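Local coordinates for protein putative bacteriocin (Brevibacillus laterosporus, PDB 4OZK) that acts as a heat-stable, leaderless class IId bacteriocin with broad-spectrum antimicrobial activity, built as a disulfide-stapled peptide with a defensin-like module, at residues E22-H28 with T43-C49; C2-A7 with C33-V39. The contacts are given in a common frame with arbitrary orientation. Numbering follows the deposited sequence.

Both contacts lie at the surface, on opposite sides of the chain's centre and about 25 Å apart between centres. They share strand 38-48 and reach the same three-stranded antiparallel sheet. Contact 1 joins the start of strand 24-33 to the end of strand 38-48, so it is made mostly of backbone hydrogen bonds, with one salt bridge and an aromatic patch. Contact 2 ties the irregular N-terminal segment to the turn between those same two strands. It has one direct backbone hydrogen bond, a disulfide across the two segments and small apolar contacts. Disulfides serve both ends: C49 pairs with C18 at contact 1, while C4-C33 crosses contact 2 and C2 is bonded to C41 outside it.

Contact 1: E22-H28 with T43-C49; sequences ENKMYRH and TEWGSSC
Strand 24-28 runs antiparallel to strand 43-46, with axes 4.5 Å apart at closest and N-to-C directions at 152°. R27 and E44 form a hydrogen-bonded pair. R27 N donates to E44 O at 2.8 Å, and E44 N donates to R27 O at 2.8 Å. Y26-W45 and H28-T43 are non-hydrogen-bonded pairs. G46 N gives a short bond to M25 O at 2.6 Å. M25 N then donates to S47 O at 2.8 Å, and C49 N to N23 O at 3.1 Å. Between Y26 and K24 the register slips by one residue, and K24 pairs with S48. This is a beta bulge in the long hairpin 24-33/38-48 of the defensin-like sheet. The corner lies at S47, just after G46. C49 is disulfide-bonded to C18, and M25 CG lies 3.9 Å from C49 SG. R27 (chi1 p, then extended) reaches E44 (chi1 t) in a salt bridge: E44 OE2 accepts from R27 NE at 3.1 Å and R27 NH2 at 3.2 Å. On the face bearing Y26 and W45, Y26 CB sits over the face of the six-membered ring of W45 (chi1 m), a CH-pi contact 3.6 Å from the centroid. T43 OG1 is satisfied by Y40 OH. H28 N donates across the other edge to T14 OG1 of strand 8-19.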
loop_
_atom_site.group_PDB
_atom_site.type_symbol
_atom_site.label_atom_id
_atom_site.label_comp_id
_atom_site.label_asym_id
_atom_site.label_seq_id
_atom_site.Cartn_x
_atom_site.Cartn_y
_atom_site.Cartn_z
ATOM N N GLU A 22 8.709 -9.084 -13.092
ATOM C CA GLU A 22 9.024 -7.704 -13.415
ATOM C C GLU A 22 10.461 -7.381 -13.042
ATOM O O GLU A 22 11.021 -6.391 -13.524
ATOM C CB GLU A 22 8.057 -6.749 -12.701
ATOM C CG GLU A 22 6.624 -6.848 -13.205
ATOM C CD GLU A 22 6.515 -6.596 -14.702
ATOM O OE1 GLU A 22 7.189 -5.666 -15.207
ATOM O OE2 GLU A 22 5.760 -7.328 -15.385
ATOM N N ASN A 23 11.047 -8.232 -12.193
ATOM C CA ASN A 23 12.406 -8.033 -11.676
ATOM C C ASN A 23 12.549 -6.653 -11.038
ATOM O O ASN A 23 13.512 -5.927 -11.283
ATOM C CB ASN A 23 13.462 -8.274 -12.765
ATOM C CG ASN A 23 13.453 -9.709 -13.272
ATOM O OD1 ASN A 23 13.565 -10.657 -12.486
ATOM N ND2 ASN A 23 13.295 -9.877 -14.585
ATOM N N LYS A 24 11.559 -6.312 -10.219
ATOM C CA LYS A 24 11.470 -5.012 -9.571
ATOM C C LYS A 24 10.686 -5.181 -8.275
ATOM O O LYS A 24 9.768 -6.010 -8.200
ATOM C CB LYS A 24 10.781 -4.018 -10.511
ATOM C CG LYS A 24 10.508 -2.649 -9.929
ATOM C CD LYS A 24 10.152 -1.664 -11.039
ATOM C CE LYS A 24 11.380 -1.308 -11.867
ATOM N NZ LYS A 24 11.033 -0.842 -13.241
ATOM N N MET A 25 11.056 -4.416 -7.250
ATOM C CA MET A 25 10.413 -4.536 -5.947
ATOM C C MET A 25 9.131 -3.717 -5.854
ATOM O O MET A 25 9.049 -2.600 -6.382
ATOM C CB MET A 25 11.365 -4.087 -4.837
ATOM C CG MET A 25 12.725 -4.748 -4.861
ATOM S SD MET A 25 13.683 -4.160 -3.456
ATOM C CE MET A 25 12.841 -2.609 -3.130
ATOM N N TYR A 26 8.137 -4.265 -5.160
ATOM C CA TYR A 26 6.872 -3.565 -4.947
ATOM C C TYR A 26 6.423 -3.701 -3.496
ATOM O O TYR A 26 6.817 -4.635 -2.781
ATOM C CB TYR A 26 5.785 -4.133 -5.865
ATOM C CG TYR A 26 5.393 -5.555 -5.511
ATOM C CD1 TYR A 26 4.312 -5.813 -4.665
ATOM C CD2 TYR A 26 6.114 -6.640 -6.021
ATOM C CE1 TYR A 26 3.965 -7.118 -4.330
ATOM C CE2 TYR A 26 5.772 -7.944 -5.702
ATOM C CZ TYR A 26 4.698 -8.177 -4.859
ATOM O OH TYR A 26 4.368 -9.475 -4.551
ATOM N N ARG A 27 5.600 -2.761 -3.055
ATOM C CA ARG A 27 4.917 -2.908 -1.779
ATOM C C ARG A 27 3.551 -2.275 -1.890
ATOM O O ARG A 27 3.263 -1.556 -2.861
ATOM C CB ARG A 27 5.722 -2.288 -0.633
ATOM C CG ARG A 27 5.914 -0.785 -0.722
ATOM C CD ARG A 27 6.817 -0.308 0.404
ATOM N NE ARG A 27 6.965 1.147 0.389
ATOM C CZ ARG A 27 7.839 1.823 1.129
ATOM N NH1 ARG A 27 8.658 1.178 1.948
ATOM N NH2 ARG A 27 7.896 3.146 1.044
ATOM N N HIS A 28 2.710 -2.540 -0.896
ATOM C CA HIS A 28 1.330 -2.061 -0.909
ATOM C C HIS A 28 1.148 -0.928 0.095
ATOM O O HIS A 28 1.498 -1.074 1.269
ATOM C CB HIS A 28 0.386 -3.211 -0.559
ATOM C CG HIS A 28 0.350 -4.299 -1.592
ATOM N ND1 HIS A 28 0.898 -4.151 -2.850
ATOM C CD2 HIS A 28 -0.180 -5.545 -1.555
ATOM C CE1 HIS A 28 0.707 -5.262 -3.544
ATOM N NE2 HIS A 28 0.057 -6.122 -2.781
ATOM N N THR A 43 0.029 0.524 -5.301
ATOM C CA THR A 43 1.201 -0.327 -5.306
ATOM C C THR A 43 2.371 0.603 -5.542
ATOM O O THR A 43 2.394 1.345 -6.529
ATOM C CB THR A 43 1.153 -1.346 -6.454
ATOM O OG1 THR A 43 -0.075 -2.097 -6.395
ATOM C CG2 THR A 43 2.348 -2.278 -6.365
ATOM N N GLU A 44 3.332 0.593 -4.624
ATOM C CA GLU A 44 4.542 1.379 -4.813
ATOM C C GLU A 44 5.651 0.497 -5.378
ATOM O O GLU A 44 5.929 -0.584 -4.849
ATOM C CB GLU A 44 4.975 2.032 -3.495
ATOM C CG GLU A 44 6.273 2.807 -3.594
ATOM C CD GLU A 44 6.542 3.658 -2.366
ATOM O OE1 GLU A 44 7.466 4.511 -2.437
ATOM O OE2 GLU A 44 5.836 3.473 -1.341
ATOM N N TRP A 45 6.276 0.948 -6.461
ATOM C CA TRP A 45 7.358 0.184 -7.072
ATOM C C TRP A 45 8.714 0.786 -6.708
ATOM O O TRP A 45 8.881 2.013 -6.724
ATOM C CB TRP A 45 7.154 0.089 -8.591
ATOM C CG TRP A 45 5.947 -0.768 -8.960
ATOM C CD1 TRP A 45 4.650 -0.348 -9.154
ATOM C CD2 TRP A 45 5.937 -2.192 -9.155
ATOM N NE1 TRP A 45 3.843 -1.428 -9.455
ATOM C CE2 TRP A 45 4.608 -2.567 -9.469
ATOM C CE3 TRP A 45 6.931 -3.182 -9.100
ATOM C CZ2 TRP A 45 4.246 -3.911 -9.731
ATOM C CZ3 TRP A 45 6.571 -4.520 -9.355
ATOM C CH2 TRP A 45 5.242 -4.866 -9.666
ATOM N N GLY A 46 9.671 -0.083 -6.369
ATOM C CA GLY A 46 10.964 0.352 -5.877
ATOM C C GLY A 46 12.098 0.006 -6.815
ATOM O O GLY A 46 11.949 0.110 -8.039
ATOM N N SER A 47 13.233 -0.403 -6.245
ATOM C CA SER A 47 14.421 -0.745 -7.044
ATOM C C SER A 47 14.385 -2.160 -7.647
ATOM O O SER A 47 13.455 -2.943 -7.404
ATOM C CB SER A 47 15.712 -0.537 -6.239
ATOM O OG SER A 47 15.664 -1.198 -4.989
ATOM N N SER A 48 15.405 -2.476 -8.439
ATOM C CA SER A 48 15.454 -3.744 -9.164
ATOM C C SER A 48 15.806 -4.969 -8.323
ATOM O O SER A 48 16.331 -4.853 -7.209
ATOM C CB SER A 48 16.428 -3.636 -10.329
ATOM O OG SER A 48 15.983 -2.629 -11.217
ATOM N N CYS A 49 15.514 -6.143 -8.886
ATOM C CA CYS A 49 15.805 -7.424 -8.251
ATOM C C CYS A 49 15.702 -8.573 -9.247
ATOM O O CYS A 49 16.063 -9.709 -8.928
ATOM C CB CYS A 49 14.861 -7.665 -7.072
ATOM S SG CYS A 49 13.086 -7.579 -7.474
#

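Contact 2: C2-A7 with C33-V39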
loop_
_atom_site.group_PDB
_atom_site.type_symbol
_atom_site.label_atom_id
_atom_site.label_comp_id
_atom_site.label_asym_id
_atom_site.label_seq_id
_atom_site.Cartn_x
_atom_site.Cartn_y
_atom_site.Cartn_z
ATOM N N CYS A 2 -8.229 4.704 -3.219
ATOM C CA CYS A 2 -8.808 4.255 -1.957
ATOM C C CYS A 2 -9.645 5.369 -1.337
ATOM O O CYS A 2 -9.414 6.558 -1.579
ATOM C CB CYS A 2 -7.725 3.827 -0.968
ATOM S SG CYS A 2 -6.584 5.174 -0.526
ATOM N N GLN A 3 -10.619 4.970 -0.531
ATOM C CA GLN A 3 -11.443 5.914 0.195
ATOM C C GLN A 3 -11.944 5.269 1.471
ATOM O O GLN A 3 -12.232 4.065 1.501
ATOM C CB GLN A 3 -12.629 6.355 -0.668
ATOM C CG GLN A 3 -12.694 7.855 -0.854
ATOM C CD GLN A 3 -13.869 8.291 -1.686
ATOM O OE1 GLN A 3 -14.079 7.796 -2.797
ATOM N NE2 GLN A 3 -14.654 9.223 -1.154
ATOM N N CYS A 4 -12.044 6.069 2.526
ATOM C CA CYS A 4 -12.586 5.593 3.791
ATOM C C CYS A 4 -14.033 6.053 3.897
ATOM O O CYS A 4 -14.409 7.037 3.253
ATOM C CB CYS A 4 -11.738 6.116 4.951
ATOM S SG CYS A 4 -10.086 5.347 5.012
ATOM N N PRO A 5 -14.860 5.326 4.674
ATOM C CA PRO A 5 -16.269 5.708 4.813
ATOM C C PRO A 5 -16.451 7.138 5.341
ATOM O O PRO A 5 -17.382 7.834 4.914
ATOM C CB PRO A 5 -16.799 4.693 5.826
ATOM C CG PRO A 5 -15.946 3.493 5.622
ATOM C CD PRO A 5 -14.576 4.035 5.328
ATOM N N ASP A 6 -15.581 7.559 6.259
ATOM C CA ASP A 6 -15.583 8.941 6.747
ATOM C C ASP A 6 -14.281 9.661 6.421
ATOM O O ASP A 6 -14.269 10.647 5.686
ATOM C CB ASP A 6 -15.820 8.991 8.259
ATOM C CG ASP A 6 -17.229 8.657 8.631
ATOM O OD1 ASP A 6 -18.127 8.894 7.792
ATOM O OD2 ASP A 6 -17.430 8.151 9.758
ATOM N N ALA A 7 -13.183 9.158 6.976
ATOM C CA ALA A 7 -11.894 9.805 6.811
ATOM C C ALA A 7 -10.723 8.851 7.024
ATOM O O ALA A 7 -10.838 7.832 7.725
ATOM C CB ALA A 7 -11.782 10.986 7.760
ATOM N N CYS A 33 -8.264 3.812 8.211
ATOM C CA CYS A 33 -9.510 4.588 8.285
ATOM C C CYS A 33 -9.873 4.921 9.728
ATOM O O CYS A 33 -9.474 4.199 10.655
ATOM C CB CYS A 33 -10.669 3.838 7.620
ATOM S SG CYS A 33 -10.451 3.540 5.849
ATOM N N MET A 34 -10.615 6.016 9.918
ATOM C CA MET A 34 -11.078 6.412 11.250
ATOM C C MET A 34 -11.813 5.280 11.939
ATOM O O MET A 34 -11.722 5.119 13.162
ATOM C CB MET A 34 -12.042 7.595 11.169
ATOM C CG MET A 34 -11.400 8.951 11.084
ATOM S SD MET A 34 -12.458 10.151 11.923
ATOM C CE MET A 34 -14.066 9.595 11.385
ATOM N N ASN A 35 -12.543 4.499 11.145
ATOM C CA ASN A 35 -13.370 3.412 11.670
ATOM C C ASN A 35 -12.578 2.154 12.058
ATOM O O ASN A 35 -13.134 1.198 12.599
ATOM C CB ASN A 35 -14.505 3.079 10.688
ATOM C CG ASN A 35 -14.028 2.291 9.470
ATOM O OD1 ASN A 35 -12.829 2.218 9.183
ATOM N ND2 ASN A 35 -14.978 1.700 8.742
ATOM N N GLY A 36 -11.280 2.159 11.769
ATOM C CA GLY A 36 -10.415 1.073 12.192
ATOM C C GLY A 36 -9.969 0.184 11.050
ATOM O O GLY A 36 -9.041 -0.616 11.210
ATOM N N THR A 37 -10.624 0.318 9.898
ATOM C CA THR A 37 -10.281 -0.498 8.736
ATOM C C THR A 37 -9.042 0.031 8.020
ATOM O O THR A 37 -8.596 1.151 8.272
ATOM C CB THR A 37 -11.448 -0.591 7.733
ATOM O OG1 THR A 37 -11.742 0.712 7.213
ATOM C CG2 THR A 37 -12.681 -1.154 8.416
ATOM N N GLN A 38 -8.478 -0.798 7.146
ATOM C CA GLN A 38 -7.408 -0.368 6.264
ATOM C C GLN A 38 -7.886 -0.485 4.838
ATOM O O GLN A 38 -8.711 -1.336 4.528
ATOM C CB GLN A 38 -6.169 -1.236 6.455
ATOM C CG GLN A 38 -5.514 -1.080 7.814
ATOM C CD GLN A 38 -4.143 -1.709 7.842
ATOM O OE1 GLN A 38 -3.653 -2.180 6.818
ATOM N NE2 GLN A 38 -3.508 -1.714 9.012
ATOM N N VAL A 39 -7.384 0.378 3.966
ATOM C CA VAL A 39 -7.757 0.302 2.562
ATOM C C VAL A 39 -6.483 0.314 1.731
ATOM O O VAL A 39 -5.554 1.082 2.007
ATOM C CB VAL A 39 -8.749 1.432 2.152
ATOM C CG1 VAL A 39 -10.091 1.235 2.852
ATOM C CG2 VAL A 39 -8.194 2.791 2.508
HETATM O O HOH W 1 -13.802 5.815 8.229
#
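The N-terminal segment runs past C33-N35 and V39, joined to them by the C4-C33 disulfide (SG-SG 2.0 Å, chi3 -77°). V39 is one apolar bump, and M34 is the other. V39 CG2 sits 3.7 Å from C2 CB and 4.0 Å from C4 SG, and V39 CG1 is 3.8 Å from Q3 O. V39 thus fits the hollow between C2 CB and C4 SG; C2 is bonded to C41. P5 packs against C33 and N35, with its CD 4.2 Å from C33 SG and its CG 3.7 Å from N35 ND2. A type I beta turn runs from C33 to G36, closed by G36 N to C33 O at 2.9 Å. It belongs to the connection between strands 24-33 and 38-48 of the defensin-like sheet. G36 has phi +108°, where a side chain would jam against the preceding carbonyl. An Asx turn overlaps it, N35 OD1 accepting from T37 N at 3.0 Å. M34 packs over the bend at D6 and A7: its CE is 3.6 Å from D6 CB, and its CG 3.9 Å from A7 CB. M34 N donates to A7 O at 2.9 Å. A water accepts from D6 N at 3.2 Å and, weakly, from N35 N at 3.4 Å.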